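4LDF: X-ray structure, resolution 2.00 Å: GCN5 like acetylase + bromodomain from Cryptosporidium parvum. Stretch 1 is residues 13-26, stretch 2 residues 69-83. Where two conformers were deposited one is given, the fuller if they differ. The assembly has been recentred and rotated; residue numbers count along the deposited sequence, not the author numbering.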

# COMPACT_ATOMS: atom_id res chain seq x y z
N SER A 13 -7.83 0.56 17.60
CA SER A 13 -7.30 1.92 17.43
C SER A 13 -7.12 2.18 15.93
O SER A 13 -7.18 1.23 15.14
CB SER A 13 -5.95 2.04 18.13
OG SER A 13 -5.02 1.17 17.51
N MET A 14 -6.92 3.44 15.53
CA MET A 14 -6.73 3.81 14.13
C MET A 14 -5.66 2.96 13.44
O MET A 14 -5.89 2.45 12.34
CB MET A 14 -6.38 5.29 14.01
CG MET A 14 -6.31 5.75 12.57
SD MET A 14 -5.69 7.41 12.43
CE MET A 14 -3.95 7.11 12.61
N ASN A 15 -4.49 2.84 14.10
CA ASN A 15 -3.34 2.08 13.63
C ASN A 15 -3.65 0.60 13.45
O ASN A 15 -3.20 -0.00 12.47
CB ASN A 15 -2.12 2.33 14.51
CG ASN A 15 -1.37 3.56 14.08
OD1 ASN A 15 -0.59 3.53 13.13
ND2 ASN A 15 -1.62 4.68 14.73
N ASP A 16 -4.47 0.01 14.35
CA ASP A 16 -4.89 -1.39 14.19
C ASP A 16 -5.89 -1.53 13.05
O ASP A 16 -5.92 -2.56 12.38
CB ASP A 16 -5.47 -1.97 15.50
CG ASP A 16 -4.42 -2.36 16.52
OD1 ASP A 16 -3.22 -2.40 16.17
OD2 ASP A 16 -4.80 -2.64 17.68
N GLN A 17 -6.73 -0.50 12.84
CA GLN A 17 -7.72 -0.51 11.75
C GLN A 17 -6.97 -0.39 10.43
O GLN A 17 -7.41 -0.96 9.43
CB GLN A 17 -8.69 0.67 11.88
CG GLN A 17 -9.74 0.57 12.98
CD GLN A 17 -10.36 1.93 13.15
OE1 GLN A 17 -11.04 2.43 12.27
NE2 GLN A 17 -10.07 2.62 14.25
N ILE A 18 -5.87 0.40 10.42
CA ILE A 18 -5.00 0.56 9.25
C ILE A 18 -4.36 -0.81 8.95
O ILE A 18 -4.44 -1.28 7.80
CB ILE A 18 -3.96 1.70 9.43
CG1 ILE A 18 -4.61 3.08 9.22
CG2 ILE A 18 -2.74 1.53 8.48
CD1 ILE A 18 -3.79 4.24 9.74
N TRP A 19 -3.83 -1.49 9.98
CA TRP A 19 -3.21 -2.82 9.80
C TRP A 19 -4.18 -3.80 9.13
O TRP A 19 -3.77 -4.49 8.19
CB TRP A 19 -2.66 -3.38 11.13
CG TRP A 19 -1.74 -4.56 10.95
CD1 TRP A 19 -0.38 -4.52 10.83
CD2 TRP A 19 -2.13 -5.92 10.71
NE1 TRP A 19 0.11 -5.79 10.60
CE2 TRP A 19 -0.95 -6.67 10.52
CE3 TRP A 19 -3.37 -6.59 10.67
CZ2 TRP A 19 -0.97 -8.04 10.24
CZ3 TRP A 19 -3.39 -7.95 10.41
CH2 TRP A 19 -2.20 -8.67 10.23
N GLN A 20 -5.47 -3.83 9.57
CA GLN A 20 -6.47 -4.74 9.00
C GLN A 20 -6.90 -4.40 7.56
O GLN A 20 -7.24 -5.30 6.77
CB GLN A 20 -7.67 -4.94 9.93
CG GLN A 20 -7.30 -5.73 11.19
CD GLN A 20 -8.51 -6.08 12.03
OE1 GLN A 20 -9.63 -6.21 11.54
NE2 GLN A 20 -8.28 -6.25 13.31
N LEU A 21 -6.86 -3.11 7.22
CA LEU A 21 -7.11 -2.63 5.85
C LEU A 21 -5.97 -3.18 4.97
O LEU A 21 -6.22 -3.71 3.89
CB LEU A 21 -7.14 -1.10 5.83
CG LEU A 21 -7.22 -0.37 4.50
CD1 LEU A 21 -7.94 0.96 4.66
CD2 LEU A 21 -5.84 -0.12 3.90
N LEU A 22 -4.75 -3.06 5.45
CA LEU A 22 -3.55 -3.51 4.76
C LEU A 22 -3.55 -5.02 4.62
O LEU A 22 -3.20 -5.52 3.56
CB LEU A 22 -2.30 -3.01 5.46
CG LEU A 22 -2.00 -1.51 5.35
CD1 LEU A 22 -1.01 -1.10 6.43
CD2 LEU A 22 -1.46 -1.13 3.96
N ASP A 23 -4.01 -5.73 5.67
CA ASP A 23 -4.17 -7.19 5.65
C ASP A 23 -5.23 -7.58 4.61
O ASP A 23 -4.95 -8.43 3.79
CB ASP A 23 -4.47 -7.78 7.04
CG ASP A 23 -4.20 -9.28 7.12
OD1 ASP A 23 -5.07 -10.01 7.63
OD2 ASP A 23 -3.13 -9.73 6.63
N THR A 24 -6.39 -6.89 4.59
CA THR A 24 -7.42 -7.14 3.57
C THR A 24 -6.83 -6.95 2.17
O THR A 24 -7.01 -7.82 1.30
CB THR A 24 -8.65 -6.22 3.77
OG1 THR A 24 -9.33 -6.65 4.94
CG2 THR A 24 -9.65 -6.28 2.59
N LEU A 25 -6.14 -5.81 1.97
CA LEU A 25 -5.49 -5.48 0.70
C LEU A 25 -4.51 -6.56 0.28
O LEU A 25 -4.61 -7.04 -0.84
CB LEU A 25 -4.82 -4.09 0.73
CG LEU A 25 -4.07 -3.67 -0.53
CD1 LEU A 25 -5.04 -3.33 -1.70
CD2 LEU A 25 -3.15 -2.49 -0.26
N SER A 26 -3.57 -6.94 1.16
CA SER A 26 -2.55 -7.96 0.88
C SER A 26 -3.10 -9.34 0.52
O SER A 26 -2.49 -10.03 -0.28
CB SER A 26 -1.56 -8.09 2.04
OG SER A 26 -2.23 -8.43 3.24
N LYS A 69 0.05 9.07 12.91
CA LYS A 69 -0.53 10.11 13.77
C LYS A 69 -1.91 10.51 13.26
O LYS A 69 -2.80 10.83 14.06
CB LYS A 69 0.41 11.33 13.79
N THR A 70 -2.08 10.56 11.92
CA THR A 70 -3.36 10.92 11.28
C THR A 70 -3.69 9.92 10.19
O THR A 70 -2.80 9.20 9.73
CB THR A 70 -3.34 12.36 10.71
OG1 THR A 70 -2.39 12.47 9.65
CG2 THR A 70 -3.12 13.45 11.78
N LEU A 71 -4.97 9.87 9.77
CA LEU A 71 -5.37 9.03 8.65
C LEU A 71 -4.71 9.54 7.34
O LEU A 71 -4.23 8.72 6.55
CB LEU A 71 -6.91 8.96 8.50
CG LEU A 71 -7.44 8.16 7.28
CD1 LEU A 71 -6.94 6.69 7.26
CD2 LEU A 71 -8.94 8.22 7.19
N SER A 72 -4.62 10.89 7.15
CA SER A 72 -4.01 11.51 5.95
C SER A 72 -2.60 11.00 5.65
O SER A 72 -2.30 10.71 4.49
CB SER A 72 -4.04 13.05 6.03
OG SER A 72 -3.42 13.53 7.21
N GLU A 73 -1.77 10.85 6.69
CA GLU A 73 -0.41 10.33 6.62
C GLU A 73 -0.42 8.94 5.96
O GLU A 73 0.38 8.68 5.06
CB GLU A 73 0.20 10.20 8.04
CG GLU A 73 0.66 11.52 8.63
CD GLU A 73 1.33 11.45 10.00
OE1 GLU A 73 1.43 10.35 10.58
OE2 GLU A 73 1.75 12.53 10.49
N PHE A 74 -1.36 8.05 6.39
CA PHE A 74 -1.45 6.71 5.82
C PHE A 74 -2.03 6.73 4.40
O PHE A 74 -1.49 6.08 3.51
CB PHE A 74 -2.24 5.75 6.74
CG PHE A 74 -2.56 4.46 6.03
CD1 PHE A 74 -1.55 3.57 5.68
CD2 PHE A 74 -3.87 4.16 5.64
CE1 PHE A 74 -1.83 2.41 4.96
CE2 PHE A 74 -4.14 3.02 4.89
CZ PHE A 74 -3.12 2.14 4.57
N SER A 75 -3.15 7.45 4.19
CA SER A 75 -3.80 7.53 2.87
C SER A 75 -2.89 8.10 1.78
O SER A 75 -2.95 7.63 0.65
CB SER A 75 -5.15 8.25 2.95
OG SER A 75 -5.03 9.54 3.52
N SER A 76 -1.97 9.04 2.14
CA SER A 76 -0.99 9.61 1.20
C SER A 76 0.01 8.53 0.78
O SER A 76 0.33 8.42 -0.40
CB SER A 76 -0.24 10.77 1.83
OG SER A 76 -1.13 11.72 2.37
N GLU A 77 0.49 7.74 1.76
CA GLU A 77 1.44 6.66 1.57
C GLU A 77 0.81 5.53 0.75
O GLU A 77 1.46 5.01 -0.15
CB GLU A 77 1.91 6.10 2.92
CG GLU A 77 3.10 5.16 2.74
CD GLU A 77 3.94 4.89 3.97
OE1 GLU A 77 5.01 4.25 3.82
OE2 GLU A 77 3.54 5.32 5.07
N LEU A 78 -0.43 5.12 1.10
CA LEU A 78 -1.12 4.07 0.36
C LEU A 78 -1.35 4.51 -1.08
O LEU A 78 -1.15 3.70 -1.99
CB LEU A 78 -2.44 3.65 1.04
CG LEU A 78 -3.27 2.57 0.31
CD1 LEU A 78 -2.51 1.23 0.24
CD2 LEU A 78 -4.63 2.40 0.95
N LYS A 79 -1.75 5.79 -1.31
CA LYS A 79 -1.95 6.30 -2.67
C LYS A 79 -0.62 6.28 -3.43
O LYS A 79 -0.59 5.85 -4.58
CB LYS A 79 -2.54 7.72 -2.70
CG LYS A 79 -3.04 8.08 -4.09
CD LYS A 79 -3.27 9.55 -4.28
CE LYS A 79 -3.91 9.81 -5.63
NZ LYS A 79 -2.92 9.82 -6.74
N ARG A 80 0.47 6.74 -2.76
CA ARG A 80 1.84 6.75 -3.27
C ARG A 80 2.27 5.32 -3.68
O ARG A 80 2.91 5.17 -4.71
CB ARG A 80 2.81 7.34 -2.21
CG ARG A 80 4.32 7.21 -2.59
CD ARG A 80 5.24 8.26 -1.97
NE ARG A 80 4.95 8.55 -0.56
CZ ARG A 80 5.39 7.84 0.47
NH1 ARG A 80 5.08 8.20 1.71
NH2 ARG A 80 6.15 6.77 0.27
N MET A 81 1.87 4.28 -2.91
CA MET A 81 2.21 2.90 -3.31
C MET A 81 1.68 2.61 -4.74
O MET A 81 2.41 2.07 -5.58
CB MET A 81 1.66 1.87 -2.32
CG MET A 81 2.22 0.48 -2.56
SD MET A 81 1.46 -0.79 -1.54
CE MET A 81 -0.21 -0.88 -2.32
N PHE A 82 0.42 2.96 -5.01
CA PHE A 82 -0.21 2.73 -6.33
C PHE A 82 0.36 3.66 -7.43
O PHE A 82 0.60 3.21 -8.56
CB PHE A 82 -1.73 2.81 -6.22
CG PHE A 82 -2.32 1.71 -5.37
CD1 PHE A 82 -2.21 0.37 -5.75
CD2 PHE A 82 -3.06 2.01 -4.23
CE1 PHE A 82 -2.77 -0.65 -4.97
CE2 PHE A 82 -3.66 1.00 -3.47
CZ PHE A 82 -3.51 -0.32 -3.85
N ASP A 83 0.64 4.92 -7.05
CA ASP A 83 1.22 5.92 -7.93
C ASP A 83 2.63 5.53 -8.39
O ASP A 83 2.91 5.63 -9.59
CB ASP A 83 1.20 7.32 -7.27
CG ASP A 83 -0.16 8.01 -7.28
OD1 ASP A 83 -1.03 7.59 -8.09
OD2 ASP A 83 -0.34 8.98 -6.53

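Two helices, 14-26 and 71-83, run in nearly the same direction, their axes 19° apart and 11.4 Å from each other at closest approach. That is a wide spacing for a helix pair, and the gap is filled by large apolar side chains from both helices. No hydrogen bond crosses between the modelled atoms, and the 455 Å² buried, summed over both sides, is held by apolar packing.

Stretch 2 enters through Lys-69 and Thr-70, both with CA-to-CB bonds pointing away from stretch 1. What they offer is backbone. Met-14, in an extended t, t, p rotamer, lays its CE 3.7 Å from Thr-70 C and 4.0 Å from Lys-69 C; an unbranched, flexible side chain suits lying against main-chain atoms. The polar groups here are used locally: Lys-69 N donates to Glu-73 OE1 at 3.0 Å, and Thr-70 OG1 shares a 2.9 Å hydrogen bond with Ser-72 OG. Beyond CB, the Lys-69 side chain is not modelled.

At Leu-71 the backbones are close, Leu-71 CA lying 7.7 Å from Met-14 CA. Its CB points sideways, and Met-14 SD lies 3.7 Å from Leu-71 N and 4.4 Å from Leu-71 CB, an apolar neighbour for the thioether. Ser-72 and Glu-73 are out of reach of stretch 1, leaving the helix surface to polar groups.

Phe-74 is the centrepiece, with 89 Å² covered by the other stretch, the largest share of any residue. Its t rotamer carries the ring into the gap, where it is met on a face and along its edge. Ile-18 CG2 sits over one face, 3.6 Å from the centroid of the Phe-74 ring and only 10° off the ring normal, a CH-pi contact that a methyl on a beta-branched side chain makes well. At the edge, near the ring plane, Leu-21 CD2 approaches Phe-74 CZ at 3.6 Å and Leu-22 CD2 approaches Phe-74 CE1 at 3.7 Å. One flat aromatic thus engages three aliphatic residues.

Ser-75, Ser-76 and Glu-77 leave the contact, and Leu-78 returns to it. Leucine's two terminal methyls let it touch two partners at once: Leu-78 CD2 lies 4.1 Å from Leu-21 CD2, and Leu-78 CD1 lies 3.8 Å from Leu-25 CD2. Lys-79, out of reach, forms a salt bridge within its own helix, Lys-79 NZ to Asp-83 OD2 at 2.7 Å.

Met-81 and Phe-82 close the contact around Leu-25. Met-81's long side chain brings Met-81 CE within 3.9 Å of Leu-25 CD2. The broad ring of Phe-82 comes in edge first, Phe-82 CZ to Leu-25 CD1 at 4.0 Å. Phe-74, Leu-78, Met-81, Phe-82, Ile-18, Leu-21, Leu-22 and Leu-25 are all buried, as their apolar side chains allow. The pattern is plain: Phe-74, Leu-78 and Met-81 on one helix, and Met-14, Ile-18, Leu-21 and Leu-25 on the other, recur at steps of three and four and point toward the partner, while Leu-71, Leu-22 and Phe-82 flank them sideways.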